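Local coordinates for alkane monooxygenase (Geobacillus thermodenitrificans, PDB 3B9O), which binds flavin mononucleotide in a TIM-barrel domain of the luciferase-like monooxygenase family, at residues H111-A116 and F206-P211; V167-W172 and Q219-I224. All blocks are in the same frame, centred on the assembly; numbering follows the deposited sequence.

Interaction 1. Residues H111-A116 and F206-P211; sequences HPYGHA and FEVPGP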
# COMPACT_ATOMS: atom_id res chain seq x y z
N HIS A 111 12.08 -15.59 2.07
CA HIS A 111 11.53 -16.73 1.32
C HIS A 111 10.02 -16.75 1.33
O HIS A 111 9.39 -16.49 2.37
CB HIS A 111 12.11 -18.06 1.86
CG HIS A 111 11.79 -19.25 1.00
ND1 HIS A 111 12.68 -19.75 0.06
CD2 HIS A 111 10.67 -20.00 0.89
CE1 HIS A 111 12.13 -20.77 -0.57
NE2 HIS A 111 10.90 -20.94 -0.09
N PRO A 112 9.39 -17.07 0.18
CA PRO A 112 7.93 -17.15 0.13
C PRO A 112 7.24 -18.14 1.07
O PRO A 112 6.07 -17.94 1.37
CB PRO A 112 7.64 -17.52 -1.36
CG PRO A 112 8.95 -18.11 -1.83
CD PRO A 112 9.99 -17.31 -1.16
N TYR A 113 7.92 -19.20 1.51
CA TYR A 113 7.24 -20.23 2.31
C TYR A 113 6.88 -19.65 3.67
O TYR A 113 5.79 -19.93 4.18
CB TYR A 113 8.10 -21.48 2.48
CG TYR A 113 7.38 -22.71 2.99
CD1 TYR A 113 6.52 -23.44 2.16
CD2 TYR A 113 7.61 -23.17 4.27
CE1 TYR A 113 5.90 -24.59 2.62
CE2 TYR A 113 7.01 -24.35 4.74
CZ TYR A 113 6.18 -25.05 3.91
OH TYR A 113 5.56 -26.18 4.35
N GLY A 114 7.79 -18.82 4.21
CA GLY A 114 7.58 -18.16 5.50
C GLY A 114 6.54 -17.05 5.39
O GLY A 114 5.67 -16.91 6.26
N HIS A 115 6.61 -16.28 4.29
CA HIS A 115 5.61 -15.29 3.98
C HIS A 115 4.20 -15.88 3.81
O HIS A 115 3.20 -15.29 4.24
CB HIS A 115 5.97 -14.47 2.74
CG HIS A 115 5.07 -13.29 2.54
ND1 HIS A 115 4.29 -13.12 1.43
CD2 HIS A 115 4.78 -12.26 3.37
CE1 HIS A 115 3.59 -12.00 1.55
NE2 HIS A 115 3.88 -11.46 2.72
N ALA A 116 4.11 -17.03 3.15
CA ALA A 116 2.81 -17.60 2.90
C ALA A 116 2.10 -17.94 4.20
O ALA A 116 0.91 -17.66 4.35
CB ALA A 116 2.91 -18.84 1.97
N PHE A 206 12.98 -20.52 -7.16
CA PHE A 206 12.48 -21.31 -6.03
C PHE A 206 12.24 -22.77 -6.34
O PHE A 206 11.82 -23.14 -7.45
CB PHE A 206 11.16 -20.67 -5.52
CG PHE A 206 11.33 -19.26 -5.08
CD1 PHE A 206 10.71 -18.22 -5.76
CD2 PHE A 206 12.14 -18.97 -3.97
CE1 PHE A 206 10.88 -16.90 -5.35
CE2 PHE A 206 12.32 -17.68 -3.54
CZ PHE A 206 11.69 -16.63 -4.23
N GLU A 207 12.43 -23.58 -5.32
CA GLU A 207 12.08 -24.98 -5.34
C GLU A 207 11.32 -25.25 -4.03
O GLU A 207 11.92 -25.22 -2.94
CB GLU A 207 13.35 -25.84 -5.42
CG GLU A 207 13.07 -27.33 -5.66
CD GLU A 207 12.74 -27.60 -7.12
OE1 GLU A 207 13.30 -26.92 -8.02
OE2 GLU A 207 11.90 -28.49 -7.38
N VAL A 208 10.02 -25.49 -4.14
CA VAL A 208 9.12 -25.61 -2.98
C VAL A 208 8.17 -26.77 -3.19
O VAL A 208 7.14 -26.62 -3.83
CB VAL A 208 8.32 -24.30 -2.70
CG1 VAL A 208 7.38 -24.48 -1.48
CG2 VAL A 208 9.25 -23.14 -2.50
N PRO A 209 8.53 -27.95 -2.67
CA PRO A 209 7.64 -29.13 -2.76
C PRO A 209 6.28 -28.95 -2.07
O PRO A 209 5.30 -29.54 -2.51
CB PRO A 209 8.45 -30.27 -2.13
CG PRO A 209 9.67 -29.64 -1.50
CD PRO A 209 9.83 -28.23 -2.04
N GLY A 210 6.18 -28.11 -1.04
CA GLY A 210 4.88 -27.95 -0.35
C GLY A 210 4.81 -29.13 0.59
O GLY A 210 5.86 -29.81 0.80
N PRO A 211 3.64 -29.39 1.20
CA PRO A 211 2.38 -28.64 1.15
C PRO A 211 2.51 -27.34 1.97
O PRO A 211 3.53 -27.10 2.65
CB PRO A 211 1.39 -29.59 1.81
CG PRO A 211 2.23 -30.39 2.75
CD PRO A 211 3.55 -30.56 2.10

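Interaction 2. Residues V167-W172 and Q219-I224; sequences VCYKLW and QRTPVI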
# COMPACT_ATOMS: atom_id res chain seq x y z
N VAL A 167 4.46 -19.12 -6.31
CA VAL A 167 4.65 -19.98 -5.11
C VAL A 167 3.57 -19.74 -4.08
O VAL A 167 2.94 -20.70 -3.60
CB VAL A 167 6.07 -19.77 -4.44
CG1 VAL A 167 6.18 -20.53 -3.14
CG2 VAL A 167 7.22 -20.18 -5.43
N CYS A 168 3.32 -18.46 -3.76
CA CYS A 168 2.28 -18.10 -2.79
C CYS A 168 0.90 -18.53 -3.27
O CYS A 168 0.15 -19.19 -2.53
CB CYS A 168 2.35 -16.58 -2.47
SG CYS A 168 3.87 -16.21 -1.56
N TYR A 169 0.58 -18.24 -4.54
CA TYR A 169 -0.71 -18.70 -5.10
C TYR A 169 -0.89 -20.23 -4.98
O TYR A 169 -1.94 -20.69 -4.56
CB TYR A 169 -0.88 -18.35 -6.60
CG TYR A 169 -0.91 -16.89 -6.98
CD1 TYR A 169 -0.45 -16.49 -8.24
CD2 TYR A 169 -1.39 -15.89 -6.10
CE1 TYR A 169 -0.47 -15.16 -8.65
CE2 TYR A 169 -1.42 -14.53 -6.50
CZ TYR A 169 -0.94 -14.19 -7.77
OH TYR A 169 -0.97 -12.88 -8.19
N LYS A 170 0.15 -21.01 -5.34
CA LYS A 170 0.05 -22.49 -5.19
C LYS A 170 -0.22 -22.92 -3.75
O LYS A 170 -1.11 -23.70 -3.50
CB LYS A 170 1.29 -23.18 -5.71
CG LYS A 170 1.44 -23.11 -7.26
CD LYS A 170 2.88 -23.45 -7.66
CE LYS A 170 2.97 -23.29 -9.18
NZ LYS A 170 4.18 -23.92 -9.72
N LEU A 171 0.55 -22.38 -2.81
CA LEU A 171 0.31 -22.61 -1.37
C LEU A 171 -1.10 -22.23 -0.88
O LEU A 171 -1.81 -23.01 -0.23
CB LEU A 171 1.40 -21.89 -0.53
CG LEU A 171 2.85 -22.37 -0.76
CD1 LEU A 171 3.86 -21.45 -0.09
CD2 LEU A 171 3.04 -23.86 -0.29
N TRP A 172 -1.51 -21.03 -1.23
CA TRP A 172 -2.75 -20.48 -0.73
C TRP A 172 -4.03 -21.05 -1.34
O TRP A 172 -5.02 -21.15 -0.65
CB TRP A 172 -2.76 -18.96 -0.93
CG TRP A 172 -1.81 -18.22 -0.05
CD1 TRP A 172 -1.44 -18.55 1.22
CD2 TRP A 172 -1.19 -16.95 -0.34
NE1 TRP A 172 -0.59 -17.59 1.72
CE2 TRP A 172 -0.43 -16.59 0.80
CE3 TRP A 172 -1.18 -16.10 -1.47
CZ2 TRP A 172 0.35 -15.43 0.84
CZ3 TRP A 172 -0.42 -14.94 -1.43
CH2 TRP A 172 0.34 -14.60 -0.27
N GLN A 219 -10.17 -15.60 2.76
CA GLN A 219 -9.81 -15.11 1.44
C GLN A 219 -8.88 -16.03 0.65
O GLN A 219 -8.73 -15.85 -0.57
CB GLN A 219 -9.11 -13.77 1.58
CG GLN A 219 -10.02 -12.67 2.09
CD GLN A 219 -9.36 -11.30 2.09
OE1 GLN A 219 -8.35 -11.08 2.75
NE2 GLN A 219 -9.96 -10.38 1.40
N ARG A 220 -8.21 -16.93 1.38
CA ARG A 220 -7.07 -17.74 0.94
C ARG A 220 -5.87 -16.88 0.53
O ARG A 220 -4.91 -16.82 1.28
CB ARG A 220 -7.43 -18.79 -0.14
CG ARG A 220 -8.31 -20.01 0.34
CD ARG A 220 -8.45 -20.88 -0.93
NE ARG A 220 -9.04 -22.20 -0.75
CZ ARG A 220 -8.34 -23.31 -0.53
NH1 ARG A 220 -7.02 -23.26 -0.41
NH2 ARG A 220 -8.97 -24.48 -0.43
N THR A 221 -5.91 -16.26 -0.66
CA THR A 221 -4.91 -15.28 -1.08
C THR A 221 -5.34 -13.89 -0.53
O THR A 221 -6.51 -13.49 -0.70
CB THR A 221 -4.74 -15.26 -2.62
OG1 THR A 221 -4.33 -16.56 -3.07
CG2 THR A 221 -3.78 -14.17 -3.08
N PRO A 222 -4.42 -13.15 0.13
CA PRO A 222 -4.76 -11.76 0.55
C PRO A 222 -5.13 -10.92 -0.69
O PRO A 222 -4.70 -11.24 -1.81
CB PRO A 222 -3.44 -11.23 1.15
CG PRO A 222 -2.65 -12.45 1.50
CD PRO A 222 -3.04 -13.51 0.46
N VAL A 223 -5.92 -9.86 -0.50
CA VAL A 223 -6.15 -8.93 -1.58
C VAL A 223 -4.79 -8.44 -2.06
O VAL A 223 -3.93 -8.03 -1.24
CB VAL A 223 -7.05 -7.75 -1.15
CG1 VAL A 223 -7.04 -6.70 -2.27
CG2 VAL A 223 -8.47 -8.27 -0.94
N ILE A 224 -4.57 -8.52 -3.37
CA ILE A 224 -3.25 -8.18 -3.94
C ILE A 224 -3.16 -6.74 -4.43
O ILE A 224 -3.83 -6.35 -5.38
CB ILE A 224 -2.84 -9.14 -5.13
CG1 ILE A 224 -2.92 -10.63 -4.71
CG2 ILE A 224 -1.40 -8.70 -5.69
CD1 ILE A 224 -1.96 -11.02 -3.55
O HOH W 1 -4.29 -24.29 0.23

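Interaction 1. Residues H111-A116 and F206-P211
H111, P112 and Y113 meet F206, V208 and P211 in a contact that is aromatic and apolar along most of its length and closes with one polar bond. It joins the start of a TIM-barrel helix, 112-125, to the excursion that runs outside the barrel between helix 154-174 and strand 223-227. In that excursion strand 207-208 pairs antiparallel with 201-202, and its backbone passes the helix start with CA atoms 7.8 Å apart at Y113 and V208. H111 holds the N-cap position, immediately before the first turn.

F206 serves two partners. It turns an edge to the face of the H111 imidazole, a T-shaped pair with ring centroids 5.4 Å apart and planes at 80°. One of its own faces receives the pyrrolidine of P112: CG of P112 stands 3.8 Å from the F206 centroid, over the ring centre, in a CH-pi contact, and P112 CD comes within 3.4 Å of F206 CE2. The side chains of these two approach tip to tip. L160 and Y164 of helix 154-174 touch F206 and P112 respectively, which brings a second helix to the contact.

V208 spreads its two methyls between the rings. CG2 lies at the edge of the H111 imidazole, near its plane, while V208 CG1 is 3.9 Å from CD1 of Y113.

The polar end belongs to Y113. CG of Y113 is anti to the backbone N (chi1 -166°); the ring beyond it crosses V208 and reaches P211. P211, entered through a cis peptide bond, presents its carbonyl to the phenol edge, near the ring plane: Y113 OH donates to P211 O over 2.8 Å, at a C=O...donor angle of 170°.

Interaction 2. Residues V167-W172 and Q219-I224
W172 lies across T221 and P222 and beside the R220 backbone, and W172 supplies most of the helix's side of this buried contact. At the root, W172 CB is 3.6 Å from T221 OG1, a hydroxyl that is hydrogen-bonded to E173. W172 CG sits 3.7 Å from R220 O, which stands over one face of the indole, displaced toward the rim. Chi1 of -70° sets W172 CG anti to the carbonyl carbon, beside the backbone N. Farther out, W172 CE3 meets the T221 methyl CG2 at 3.6 Å. On the same face as R220 O, P222 CD stands 3.5 Å from the centroid of the W172 six-membered ring, close to the ring normal, in a CH-pi contact; CZ3 and CH2 at the outer end are among its nearest atoms. C168 O lies above the opposite face, and NE1 is hydrogen-bonded to A116.

These residues belong to a beta-alpha-beta crossover of the TIM barrel: strand 130-135 and its parallel neighbour 223-227 are connected through helix 154-174, and the turn before the second strand packs against that helix near its C-terminal end. I130 and W132 of the first strand touch P222 and W172 respectively.

Y169, one turn earlier, adds its ring edge: Y169 CE2 is 4.2 Å from T221 CG2, while its OH bonds to H240.

The backbone of W172 is bound as well. R220 NH1 donates to W172 O at 2.9 Å with an N-H...O angle of 157°, the oxygen lying in the guanidinium plane, and NH2 forms a salt bridge with D178. A water 2.8 Å from L171 O also accepts a weak bond from R220 NH1.

From the N terminus the segments come in the order 111-116, 167-172, 206-211, 219-224, so the two contacts cross. Interaction 1 closes a loop of 89 intervening residues when 206-211 returns to helix 112-125; interaction 2 opens inside that loop and closes its own, of 46 residues, after it, where the chain re-enters the barrel at strand 223-227. With centres 12 Å apart, the contacts share helix 154-174 as a common wall. V167 CG1 packs on P112 CB at 3.8 Å, V167 CG2 lies 4.0 Å from F206 CB, and L171 CD1 meets A116 CB at 3.5 Å. Two neighbouring helices, the outer excursion and a barrel strand are thus joined.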